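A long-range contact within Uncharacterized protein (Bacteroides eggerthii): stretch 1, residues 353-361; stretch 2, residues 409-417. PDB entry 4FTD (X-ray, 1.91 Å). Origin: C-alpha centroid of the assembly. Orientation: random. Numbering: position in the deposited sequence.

Stretch 1 353-361: LLVCTAGQG
Stretch 2 409-417: NALAQTDYY

Residues 353-357 and 412-417 are strands. They run nearly antiparallel, with 155° between their directions and axes 6.4 Å apart at closest approach. No backbone-to-backbone hydrogen bond links them. Side chains fill the space between. Together the stretches bury 453 Å².

Ala410, Leu354 and Thr414 are covered most. Ala410 lies in the loop before its strand (phi/psi -87/50), with CB toward stretch 1. Its N donates a hydrogen bond to Gln360 OE1 (2.9 Å, 161° at the hydrogen), the one hydrogen bond between the stretches. Gln360 CB points sideways, but chi1 t, chi2 p and chi3 15° bring its amide back to that N. The CA atoms of Gln360 and Ala410 are 5.1 Å apart. Ala410 CB also lies 3.4 Å from Gly359 O and 4.2 Å from Ala358 CB. Gly359 (77/60) has backbone angles that call for glycine.

Leu354 (-101/125; t, p) points toward stretch 2. Its CG lies 3.8 Å from Thr414 CB, and its CD2 is 4.2 Å from Tyr416 CB, an apolar contact.

Thr414 (-131/159; chi1 p) points back. Its CG2 packs 3.8 Å from Cys356 CB, while its OG1 is hydrogen-bonded elsewhere in the structure. Cys356 (chi1 t) places SG 3.8 Å from Ala412 CB. The alternating Val355, Gln413 and Asp415 point away.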

# COMPACT_ATOMS: atom_id res chain seq x y z
N LEU A 353 4.56 -0.17 3.87
CA LEU A 353 5.20 0.93 3.16
C LEU A 353 4.97 0.68 1.67
O LEU A 353 5.32 -0.37 1.16
CB LEU A 353 6.70 1.00 3.44
CG LEU A 353 7.44 2.18 2.77
CD1 LEU A 353 6.90 3.50 3.30
CD2 LEU A 353 8.96 2.09 2.95
N LEU A 354 4.32 1.65 1.03
CA LEU A 354 4.04 1.67 -0.41
C LEU A 354 5.09 2.61 -1.02
O LEU A 354 5.26 3.75 -0.54
CB LEU A 354 2.63 2.18 -0.68
CG LEU A 354 2.23 2.45 -2.14
CD1 LEU A 354 2.33 1.21 -3.01
CD2 LEU A 354 0.82 3.07 -2.15
N VAL A 355 5.83 2.11 -2.01
CA VAL A 355 6.81 2.94 -2.72
C VAL A 355 6.71 2.65 -4.19
O VAL A 355 6.08 1.66 -4.59
CB VAL A 355 8.26 2.71 -2.24
CG1 VAL A 355 8.43 3.05 -0.78
CG2 VAL A 355 8.73 1.29 -2.56
N CYS A 356 7.26 3.55 -5.01
CA CYS A 356 7.49 3.21 -6.42
C CYS A 356 8.95 3.39 -6.71
O CYS A 356 9.52 4.45 -6.39
CB CYS A 356 6.65 4.07 -7.38
SG CYS A 356 6.72 3.53 -9.10
N THR A 357 9.60 2.39 -7.32
CA THR A 357 11.02 2.57 -7.63
C THR A 357 11.10 3.37 -8.96
O THR A 357 10.35 3.09 -9.88
CB THR A 357 11.80 1.24 -7.66
OG1 THR A 357 11.17 0.45 -8.65
CG2 THR A 357 11.79 0.51 -6.23
N ALA A 358 11.99 4.36 -9.04
CA ALA A 358 11.98 5.37 -10.12
C ALA A 358 12.70 4.98 -11.40
O ALA A 358 12.13 5.07 -12.52
CB ALA A 358 12.54 6.69 -9.58
N GLY A 359 13.95 4.56 -11.29
CA GLY A 359 14.73 4.31 -12.49
C GLY A 359 15.23 5.58 -13.16
O GLY A 359 14.95 5.81 -14.33
N GLN A 360 16.02 6.36 -12.43
CA GLN A 360 16.55 7.66 -12.89
C GLN A 360 17.92 7.44 -13.45
O GLN A 360 18.81 7.03 -12.72
CB GLN A 360 16.61 8.66 -11.72
CG GLN A 360 17.18 10.04 -12.02
CD GLN A 360 16.31 10.86 -12.96
OE1 GLN A 360 15.17 10.54 -13.18
NE2 GLN A 360 16.86 11.92 -13.51
N GLY A 361 18.08 7.67 -14.75
CA GLY A 361 19.35 7.51 -15.46
C GLY A 361 19.20 6.31 -16.35
O GLY A 361 18.70 5.26 -15.91
N ASN A 409 13.98 11.63 -16.44
CA ASN A 409 12.89 12.36 -15.81
C ASN A 409 11.90 11.37 -15.17
O ASN A 409 10.71 11.38 -15.47
CB ASN A 409 12.23 13.31 -16.83
CG ASN A 409 11.99 12.65 -18.17
OD1 ASN A 409 12.54 13.06 -19.18
ND2 ASN A 409 11.23 11.55 -18.16
N ALA A 410 12.44 10.54 -14.27
CA ALA A 410 11.78 9.35 -13.76
C ALA A 410 10.89 9.66 -12.54
O ALA A 410 10.94 8.98 -11.49
CB ALA A 410 12.86 8.29 -13.45
N LEU A 411 10.04 10.66 -12.69
CA LEU A 411 9.13 11.04 -11.62
C LEU A 411 8.09 9.89 -11.48
O LEU A 411 7.60 9.31 -12.51
CB LEU A 411 8.46 12.41 -11.85
CG LEU A 411 9.34 13.67 -11.63
CD1 LEU A 411 9.88 13.75 -10.20
CD2 LEU A 411 10.43 13.77 -12.68
N ALA A 412 7.86 9.51 -10.22
CA ALA A 412 6.97 8.41 -9.84
C ALA A 412 6.10 8.84 -8.67
O ALA A 412 6.54 9.63 -7.83
CB ALA A 412 7.74 7.15 -9.46
N GLN A 413 4.86 8.36 -8.67
CA GLN A 413 3.88 8.68 -7.65
C GLN A 413 3.28 7.35 -7.14
O GLN A 413 3.29 6.30 -7.81
CB GLN A 413 2.71 9.55 -8.19
CG GLN A 413 3.13 10.92 -8.70
CD GLN A 413 3.84 10.89 -10.02
OE1 GLN A 413 3.45 10.15 -10.93
NE2 GLN A 413 4.87 11.72 -10.17
N THR A 414 2.81 7.41 -5.91
CA THR A 414 2.03 6.36 -5.28
C THR A 414 0.78 6.98 -4.67
O THR A 414 0.72 8.18 -4.38
CB THR A 414 2.79 5.60 -4.18
OG1 THR A 414 3.18 6.52 -3.15
CG2 THR A 414 3.99 4.87 -4.76
N ASP A 415 -0.22 6.15 -4.45
CA ASP A 415 -1.45 6.56 -3.77
C ASP A 415 -2.17 5.29 -3.34
O ASP A 415 -1.86 4.21 -3.82
CB ASP A 415 -2.38 7.38 -4.70
CG ASP A 415 -2.12 8.89 -4.65
OD1 ASP A 415 -2.03 9.49 -3.53
OD2 ASP A 415 -2.05 9.48 -5.77
N TYR A 416 -3.14 5.43 -2.45
CA TYR A 416 -3.93 4.27 -2.06
C TYR A 416 -5.29 4.69 -1.62
O TYR A 416 -5.49 5.86 -1.30
CB TYR A 416 -3.22 3.50 -0.93
CG TYR A 416 -3.15 4.25 0.37
CD1 TYR A 416 -2.09 5.12 0.65
CD2 TYR A 416 -4.14 4.07 1.36
CE1 TYR A 416 -2.04 5.81 1.85
CE2 TYR A 416 -4.09 4.76 2.56
CZ TYR A 416 -3.04 5.62 2.79
OH TYR A 416 -3.00 6.27 3.95
N TYR A 417 -6.19 3.72 -1.56
CA TYR A 417 -7.56 3.88 -1.12
C TYR A 417 -8.01 2.59 -0.41
O TYR A 417 -7.76 1.48 -0.90
CB TYR A 417 -8.46 4.14 -2.33
CG TYR A 417 -9.93 4.12 -1.99
CD1 TYR A 417 -10.51 5.19 -1.34
CD2 TYR A 417 -10.74 3.04 -2.37
CE1 TYR A 417 -11.86 5.19 -1.03
CE2 TYR A 417 -12.11 3.03 -2.07
CZ TYR A 417 -12.65 4.10 -1.40
OH TYR A 417 -13.97 4.12 -1.10